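PDB 2R91: 2-Keto-3-deoxy-(6-phospho-)gluconate aldolase from Thermoproteus tenax, which is an aldolase of the dihydrodipicolinate synthetase family, built on a closed eight-stranded beta/alpha barrel and assembled from four chains. Local coordinates for residues A[6-11]-A[253-258]; A[96-101]-A[136-141]. All coordinates share one frame; numbering follows the deposited sequence.

Interaction 1: residues A[6-11]-A[253-258]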
ATOM      1  N   PRO A   6       1.721  25.860  -9.189  1.00 18.68           N
ATOM      2  CA  PRO A   6       2.808  25.474  -8.281  1.00 17.19           C
ATOM      3  C   PRO A   6       4.054  25.642  -9.138  1.00 17.80           C
ATOM      4  O   PRO A   6       4.490  24.724  -9.863  1.00 16.69           O
ATOM      5  CB  PRO A   6       2.483  23.998  -7.939  1.00 17.23           C
ATOM      6  CG  PRO A   6       1.821  23.465  -9.262  1.00 18.05           C
ATOM      7  CD  PRO A   6       1.104  24.690  -9.880  1.00 19.05           C
ATOM      8  N   VAL A   7       4.600  26.858  -9.098  1.00 16.39           N
ATOM      9  CA  VAL A   7       5.603  27.299 -10.042  1.00 15.61           C
ATOM     10  C   VAL A   7       6.932  26.590  -9.853  1.00 16.19           C
ATOM     11  O   VAL A   7       7.328  26.274  -8.718  1.00 15.07           O
ATOM     12  CB  VAL A   7       5.741  28.845  -9.975  1.00 16.62           C
ATOM     13  CG1 VAL A   7       6.396  29.275  -8.629  1.00 15.83           C
ATOM     14  CG2 VAL A   7       6.488  29.380 -11.200  1.00 18.68           C
ATOM     15  N   ILE A   8       7.609  26.309 -10.972  1.00 15.76           N
ATOM     16  CA  ILE A   8       8.952  25.754 -10.910  1.00 16.67           C
ATOM     17  C   ILE A   8       9.936  26.773 -10.315  1.00 18.14           C
ATOM     18  O   ILE A   8       9.787  27.973 -10.496  1.00 18.49           O
ATOM     19  CB  ILE A   8       9.478  25.312 -12.311  1.00 16.85           C
ATOM     20  CG1 ILE A   8       9.304  26.444 -13.331  1.00 18.06           C
ATOM     21  CG2 ILE A   8       8.755  24.004 -12.784  1.00 16.86           C
ATOM     22  CD1 ILE A   8       9.965  26.197 -14.695  1.00 17.59           C
ATOM     23  N   THR A   9      10.969  26.258  -9.658  1.00 18.34           N
ATOM     24  CA  THR A   9      12.057  27.055  -9.162  1.00 18.73           C
ATOM     25  C   THR A   9      13.193  26.965 -10.203  1.00 18.48           C
ATOM     26  O   THR A   9      13.735  25.896 -10.453  1.00 18.05           O
ATOM     27  CB  THR A   9      12.498  26.511  -7.800  1.00 18.45           C
ATOM     28  OG1 THR A   9      11.406  26.586  -6.870  1.00 18.85           O
ATOM     29  CG2 THR A   9      13.702  27.287  -7.278  1.00 19.84           C
ATOM     30  N   THR A  10      13.535  28.098 -10.808  1.00 19.75           N
ATOM     31  CA  THR A  10      14.400  28.132 -11.989  1.00 21.95           C
ATOM     32  C   THR A  10      15.875  28.325 -11.593  1.00 24.13           C
ATOM     33  O   THR A  10      16.295  29.472 -11.382  1.00 24.56           O
ATOM     34  CB  THR A  10      13.993  29.279 -12.939  1.00 22.79           C
ATOM     35  OG1 THR A  10      13.950  30.505 -12.194  1.00 23.74           O
ATOM     36  CG2 THR A  10      12.570  29.078 -13.565  1.00 22.82           C
ATOM     37  N   PHE A  11      16.651  27.234 -11.499  1.00 22.89           N
ATOM     38  CA  PHE A  11      18.095  27.310 -11.267  1.00 24.32           C
ATOM     39  C   PHE A  11      18.841  27.558 -12.595  1.00 27.85           C
ATOM     40  O   PHE A  11      18.406  27.113 -13.675  1.00 24.84           O
ATOM     41  CB  PHE A  11      18.654  26.012 -10.648  1.00 23.35           C
ATOM     42  CG  PHE A  11      18.228  25.772  -9.236  1.00 24.99           C
ATOM     43  CD1 PHE A  11      19.024  26.208  -8.169  1.00 25.77           C
ATOM     44  CD2 PHE A  11      17.049  25.106  -8.956  1.00 23.72           C
ATOM     45  CE1 PHE A  11      18.618  25.992  -6.852  1.00 24.99           C
ATOM     46  CE2 PHE A  11      16.654  24.855  -7.642  1.00 24.71           C
ATOM     47  CZ  PHE A  11      17.442  25.323  -6.587  1.00 23.28           C
ATOM     48  N   TYR A 253      10.521  29.722 -24.190  1.00 28.68           N
ATOM     49  CA  TYR A 253      11.621  30.464 -23.561  1.00 28.48           C
ATOM     50  C   TYR A 253      12.378  29.538 -22.620  1.00 29.40           C
ATOM     51  O   TYR A 253      11.883  28.452 -22.261  1.00 28.09           O
ATOM     52  CB  TYR A 253      11.124  31.725 -22.815  1.00 25.85           C
ATOM     53  CG  TYR A 253      10.002  31.476 -21.832  1.00 24.37           C
ATOM     54  CD1 TYR A 253      10.216  30.776 -20.645  1.00 24.49           C
ATOM     55  CD2 TYR A 253       8.722  31.941 -22.099  1.00 24.94           C
ATOM     56  CE1 TYR A 253       9.143  30.524 -19.738  1.00 22.79           C
ATOM     57  CE2 TYR A 253       7.673  31.730 -21.216  1.00 24.38           C
ATOM     58  CZ  TYR A 253       7.901  31.008 -20.041  1.00 24.01           C
ATOM     59  OH  TYR A 253       6.834  30.819 -19.216  1.00 23.60           O
ATOM     60  N   GLU A 254      13.559  29.977 -22.203  1.00 30.11           N
ATOM     61  CA  GLU A 254      14.399  29.183 -21.313  1.00 33.67           C
ATOM     62  C   GLU A 254      13.769  29.118 -19.935  1.00 30.36           C
ATOM     63  O   GLU A 254      13.355  30.130 -19.381  1.00 28.36           O
ATOM     64  CB  GLU A 254      15.810  29.765 -21.212  1.00 36.26           C
ATOM     65  CG  GLU A 254      16.712  29.473 -22.412  1.00 40.58           C
ATOM     66  CD  GLU A 254      18.170  29.914 -22.169  1.00 41.96           C
ATOM     67  OE1 GLU A 254      18.440  30.545 -21.109  1.00 45.24           O
ATOM     68  OE2 GLU A 254      19.053  29.629 -23.030  1.00 45.42           O
ATOM     69  N   ALA A 255      13.696  27.912 -19.379  1.00 28.35           N
ATOM     70  CA  ALA A 255      12.986  27.711 -18.117  1.00 27.10           C
ATOM     71  C   ALA A 255      13.939  27.395 -16.975  1.00 25.79           C
ATOM     72  O   ALA A 255      13.488  27.101 -15.877  1.00 24.20           O
ATOM     73  CB  ALA A 255      11.979  26.552 -18.261  1.00 27.88           C
ATOM     74  N   GLY A 256      15.245  27.387 -17.246  1.00 24.73           N
ATOM     75  CA  GLY A 256      16.220  26.968 -16.232  1.00 24.09           C
ATOM     76  C   GLY A 256      16.148  25.467 -15.983  1.00 25.29           C
ATOM     77  O   GLY A 256      15.670  24.711 -16.841  1.00 24.00           O
ATOM     78  N   GLU A 257      16.566  25.052 -14.783  1.00 23.60           N
ATOM     79  CA  GLU A 257      16.869  23.650 -14.462  1.00 23.94           C
ATOM     80  C   GLU A 257      16.516  23.390 -13.024  1.00 20.46           C
ATOM     81  O   GLU A 257      16.513  24.331 -12.207  1.00 19.94           O
ATOM     82  CB  GLU A 257      18.380  23.411 -14.540  1.00 27.56           C
ATOM     83  CG  GLU A 257      18.976  23.504 -15.881  1.00 33.19           C
ATOM     84  CD  GLU A 257      20.414  23.062 -15.853  1.00 35.18           C
ATOM     85  OE1 GLU A 257      21.153  23.438 -14.907  1.00 36.37           O
ATOM     86  OE2 GLU A 257      20.790  22.300 -16.776  1.00 39.19           O
ATOM     87  N   PRO A 258      16.237  22.117 -12.687  1.00 20.50           N
ATOM     88  CA  PRO A 258      16.144  21.709 -11.279  1.00 18.80           C
ATOM     89  C   PRO A 258      17.571  21.443 -10.747  1.00 19.58           C
ATOM     90  O   PRO A 258      18.544  21.838 -11.387  1.00 20.15           O
ATOM     91  CB  PRO A 258      15.311  20.418 -11.340  1.00 18.84           C
ATOM     92  CG  PRO A 258      15.690  19.820 -12.698  1.00 18.50           C
ATOM     93  CD  PRO A 258      15.944  20.994 -13.622  1.00 19.50           C
TER

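Interaction 2: residues A[96-101]-A[136-141]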
ATOM      1  N   SER A  96       1.565  24.749   4.201  1.00 17.11           N
ATOM      2  CA  SER A  96       2.594  23.787   4.606  1.00 16.27           C
ATOM      3  C   SER A  96       2.180  22.345   4.356  1.00 17.07           C
ATOM      4  O   SER A  96       1.042  21.951   4.640  1.00 16.69           O
ATOM      5  CB  SER A  96       2.994  23.941   6.105  1.00 16.92           C
ATOM      6  OG  SER A  96       4.129  23.125   6.377  1.00 16.97           O
ATOM      7  N   LEU A  97       3.115  21.567   3.823  1.00 15.60           N
ATOM      8  CA  LEU A  97       3.063  20.125   3.945  1.00 16.36           C
ATOM      9  C   LEU A  97       2.975  19.812   5.428  1.00 16.72           C
ATOM     10  O   LEU A  97       3.498  20.572   6.257  1.00 16.95           O
ATOM     11  CB  LEU A  97       4.359  19.517   3.397  1.00 16.37           C
ATOM     12  CG  LEU A  97       4.635  19.684   1.893  1.00 17.51           C
ATOM     13  CD1 LEU A  97       6.097  19.394   1.537  1.00 17.69           C
ATOM     14  CD2 LEU A  97       3.717  18.741   1.065  1.00 17.12           C
ATOM     15  N   PRO A  98       2.361  18.654   5.774  1.00 16.94           N
ATOM     16  CA  PRO A  98       2.558  18.119   7.112  1.00 17.01           C
ATOM     17  C   PRO A  98       4.032  17.699   7.256  1.00 16.99           C
ATOM     18  O   PRO A  98       4.699  17.442   6.266  1.00 15.87           O
ATOM     19  CB  PRO A  98       1.707  16.833   7.116  1.00 17.77           C
ATOM     20  CG  PRO A  98       0.729  16.966   5.916  1.00 17.80           C
ATOM     21  CD  PRO A  98       1.524  17.784   4.915  1.00 16.88           C
ATOM     22  N   PRO A  99       4.521  17.589   8.489  1.00 17.72           N
ATOM     23  CA  PRO A  99       5.870  17.013   8.654  1.00 18.73           C
ATOM     24  C   PRO A  99       6.003  15.728   7.817  1.00 19.39           C
ATOM     25  O   PRO A  99       5.138  14.851   7.899  1.00 20.33           O
ATOM     26  CB  PRO A  99       5.913  16.687  10.163  1.00 18.28           C
ATOM     27  CG  PRO A  99       5.071  17.892  10.785  1.00 18.13           C
ATOM     28  CD  PRO A  99       3.899  17.991   9.768  1.00 18.35           C
ATOM     29  N   TYR A 100       7.048  15.646   7.002  1.00 18.43           N
ATOM     30  CA  TYR A 100       7.264  14.529   6.085  1.00 18.44           C
ATOM     31  C   TYR A 100       8.535  13.738   6.454  1.00 17.46           C
ATOM     32  O   TYR A 100       9.158  13.978   7.503  1.00 17.02           O
ATOM     33  CB  TYR A 100       7.340  15.054   4.633  1.00 19.19           C
ATOM     34  CG  TYR A 100       8.285  16.257   4.453  1.00 19.87           C
ATOM     35  CD1 TYR A 100       9.623  16.064   4.118  1.00 19.56           C
ATOM     36  CD2 TYR A 100       7.823  17.569   4.588  1.00 20.30           C
ATOM     37  CE1 TYR A 100      10.505  17.159   3.951  1.00 20.50           C
ATOM     38  CE2 TYR A 100       8.685  18.657   4.422  1.00 20.34           C
ATOM     39  CZ  TYR A 100      10.024  18.436   4.109  1.00 20.39           C
ATOM     40  OH  TYR A 100      10.872  19.500   3.930  1.00 21.55           O
ATOM     41  N   TYR A 101       8.873  12.771   5.611  1.00 16.84           N
ATOM     42  CA  TYR A 101       9.961  11.822   5.834  1.00 17.54           C
ATOM     43  C   TYR A 101       9.766  10.835   7.029  1.00 18.23           C
ATOM     44  O   TYR A 101       9.671   9.629   6.838  1.00 17.23           O
ATOM     45  CB  TYR A 101      11.364  12.522   5.923  1.00 16.65           C
ATOM     46  CG  TYR A 101      12.380  11.439   6.063  1.00 16.56           C
ATOM     47  CD1 TYR A 101      12.733  10.675   4.952  1.00 16.64           C
ATOM     48  CD2 TYR A 101      12.898  11.083   7.317  1.00 17.38           C
ATOM     49  CE1 TYR A 101      13.627   9.601   5.062  1.00 17.19           C
ATOM     50  CE2 TYR A 101      13.758   9.975   7.453  1.00 16.63           C
ATOM     51  CZ  TYR A 101      14.132   9.267   6.309  1.00 17.34           C
ATOM     52  OH  TYR A 101      14.949   8.173   6.381  1.00 17.27           O
ATOM     53  N   ARG A 136       2.214  10.544   4.878  1.00 21.31           N
ATOM     54  CA  ARG A 136       1.040  10.552   5.763  1.00 21.92           C
ATOM     55  C   ARG A 136      -0.026  11.436   5.137  1.00 20.61           C
ATOM     56  O   ARG A 136       0.256  12.266   4.273  1.00 20.46           O
ATOM     57  CB  ARG A 136       1.351  11.045   7.212  1.00 22.16           C
ATOM     58  CG  ARG A 136       2.076  12.415   7.317  1.00 22.72           C
ATOM     59  CD  ARG A 136       2.366  12.847   8.770  1.00 23.00           C
ATOM     60  NE  ARG A 136       2.996  11.755   9.522  1.00 23.82           N
ATOM     61  CZ  ARG A 136       4.284  11.423   9.488  1.00 24.29           C
ATOM     62  NH1 ARG A 136       5.187  12.167   8.801  1.00 23.23           N
ATOM     63  NH2 ARG A 136       4.673  10.353  10.181  1.00 21.87           N
ATOM     64  N   ASP A 137      -1.232  11.300   5.647  1.00 20.32           N
ATOM     65  CA  ASP A 137      -2.401  12.054   5.200  1.00 21.79           C
ATOM     66  C   ASP A 137      -2.932  12.873   6.369  1.00 21.34           C
ATOM     67  O   ASP A 137      -3.051  12.356   7.481  1.00 23.14           O
ATOM     68  CB  ASP A 137      -3.489  11.032   4.764  1.00 22.47           C
ATOM     69  CG  ASP A 137      -4.741  11.691   4.181  1.00 23.63           C
ATOM     70  OD1 ASP A 137      -4.654  12.773   3.588  1.00 22.04           O
ATOM     71  OD2 ASP A 137      -5.832  11.103   4.331  1.00 24.71           O
ATOM     72  N   VAL A 138      -3.265  14.134   6.120  1.00 20.29           N
ATOM     73  CA  VAL A 138      -4.066  14.911   7.050  1.00 20.94           C
ATOM     74  C   VAL A 138      -5.431  15.112   6.383  1.00 20.78           C
ATOM     75  O   VAL A 138      -5.598  16.019   5.545  1.00 18.89           O
ATOM     76  CB  VAL A 138      -3.390  16.245   7.404  1.00 21.11           C
ATOM     77  CG1 VAL A 138      -4.287  17.081   8.324  1.00 20.05           C
ATOM     78  CG2 VAL A 138      -2.023  15.954   8.114  1.00 20.83           C
ATOM     79  N   ASP A 139      -6.380  14.224   6.707  1.00 20.83           N
ATOM     80  CA  ASP A 139      -7.661  14.178   5.968  1.00 20.94           C
ATOM     81  C   ASP A 139      -8.596  15.301   6.442  1.00 21.65           C
ATOM     82  O   ASP A 139      -8.222  16.094   7.315  1.00 18.30           O
ATOM     83  CB  ASP A 139      -8.303  12.756   5.973  1.00 22.56           C
ATOM     84  CG  ASP A 139      -8.847  12.316   7.347  1.00 23.49           C
ATOM     85  OD1 ASP A 139      -8.820  13.101   8.304  1.00 23.95           O
ATOM     86  OD2 ASP A 139      -9.317  11.158   7.454  1.00 24.21           O
ATOM     87  N   ALA A 140      -9.792  15.398   5.851  1.00 21.28           N
ATOM     88  CA  ALA A 140     -10.692  16.507   6.177  1.00 22.62           C
ATOM     89  C   ALA A 140     -11.010  16.605   7.678  1.00 23.65           C
ATOM     90  O   ALA A 140     -10.996  17.697   8.270  1.00 24.36           O
ATOM     91  CB  ALA A 140     -12.002  16.391   5.348  1.00 23.18           C
ATOM     92  N   ARG A 141     -11.302  15.469   8.289  1.00 24.49           N
ATOM     93  CA  ARG A 141     -11.636  15.444   9.709  1.00 27.34           C
ATOM     94  C   ARG A 141     -10.459  15.928  10.599  1.00 25.69           C
ATOM     95  O   ARG A 141     -10.628  16.768  11.487  1.00 25.03           O
ATOM     96  CB  ARG A 141     -12.053  14.022  10.052  1.00 30.44           C
ATOM     97  CG  ARG A 141     -12.472  13.766  11.467  1.00 36.64           C
ATOM     98  CD  ARG A 141     -13.335  12.500  11.501  1.00 40.30           C
ATOM     99  NE  ARG A 141     -12.912  11.624  12.577  1.00 45.42           N
ATOM    100  CZ  ARG A 141     -12.316  10.443  12.404  1.00 48.18           C
ATOM    101  NH1 ARG A 141     -12.090   9.976  11.167  1.00 49.20           N
ATOM    102  NH2 ARG A 141     -11.959   9.717  13.475  1.00 48.56           N
TER

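Interaction 1: residues A[6-11]-A[253-258]
A single antiparallel beta bridge, made by backbone atoms alone, joins the loop after the first strand of the TIM barrel (6-11) to the segment that follows helix 239-251 (253-258). F11 and E257 form the hydrogen-bonded pair. F11 N gives its hydrogen to E257 O at 3.0 Å, within the carbonyl plane and with an N-H...O angle of 145°. The return bond, E257 N to F11 O, is as short but weak, bent to 129°. The F11 ring, its CG anti to the carbonyl carbon and beside the backbone N, sets its edge against the same E257 O, which lies near the ring plane 3.4 Å from F11 CD2. G256, at a positive phi of 71°, brings its CA to 3.4 Å from F11 O. T9 and T10 turn their hydroxyls to other parts of the chain, OG1 of T9 bonding to G43 O and OG1 of T10 to D17 O. Beside the bridge, on the A255 side, I8 brings CD1 to 4.1 Å from A255 CB, an apolar touch beside V243 and V247 of helix 239-251. The buried A255 O has no hydrogen-bond partner and meets the methyl T10 CG2 at 3.2 Å.

Interaction 2: residues A[96-101]-A[136-141]
R136 reaches over to the 96-101 segment with a bent side chain and sets the edge of its guanidinium against the carbonyl of P99. CG stands in the crowded position between the backbone N and the carbonyl carbon (chi1 53°), and the chain runs extended through chi2 before folding at chi3 (49°). The fold lays CD alongside the acceptor, 3.5 Å from P99 O, and lets NH1 come back onto it. NH1 donates to P99 O at 2.8 Å with an N-H...O angle of 149°. The oxygen lies close to the guanidinium plane, yet NH1 sits above the plane of the carbonyl and misses its lone pairs. NH2 bonds F102 O, so one guanidinium holds two backbone carbonyls of the same loop and its rotation is fixed. In the TIM barrel this loop follows strand 93-96, and R136 and V138 follow the short helix 131-134 beyond the next strand, 125-129, so the contact joins the beta-to-alpha connections of two neighbouring barrel strands, beyond their C-terminal ends. P98 and V138 point toward each other's segments and slide past one another in opposite directions: V138 CG2, anti to its carbonyl carbon, reaches P98 CG at 3.7 Å and lies 4.0 Å from P98 CB. L127 of strand 125-129 packs against both residues. Y100 and Y101 leave the backbone away from the 136-141 segment; Y100 stacks edge-to-face with Y101 of a neighbouring subunit, and Y101 with Y100 of that subunit. Further along, D139 N-caps helix 140-146, its OD1 accepting from A142 N.

Overall arrangement
Both contacts involve segments that follow barrel strands, interaction 1 after strand 2-6 and interaction 2 after strand 93-96, the first and fourth round the barrel. Both thus involve loops beyond the C-terminal strand ends, the side where TIM barrels generally carry their active sites. They lie on opposite sides of the chain's centre, their centres 26 Å apart and their nearest atoms about 10 Å apart. Interaction 1 links the loop after the first strand to the loop between helices 239-251 and 267-276, 242 residues on; interaction 2, with a 35-residue separation, falls within that span. Another copy of the protein reaches interaction 2, whereas no other chain of the assembly touches the segments of interaction 1.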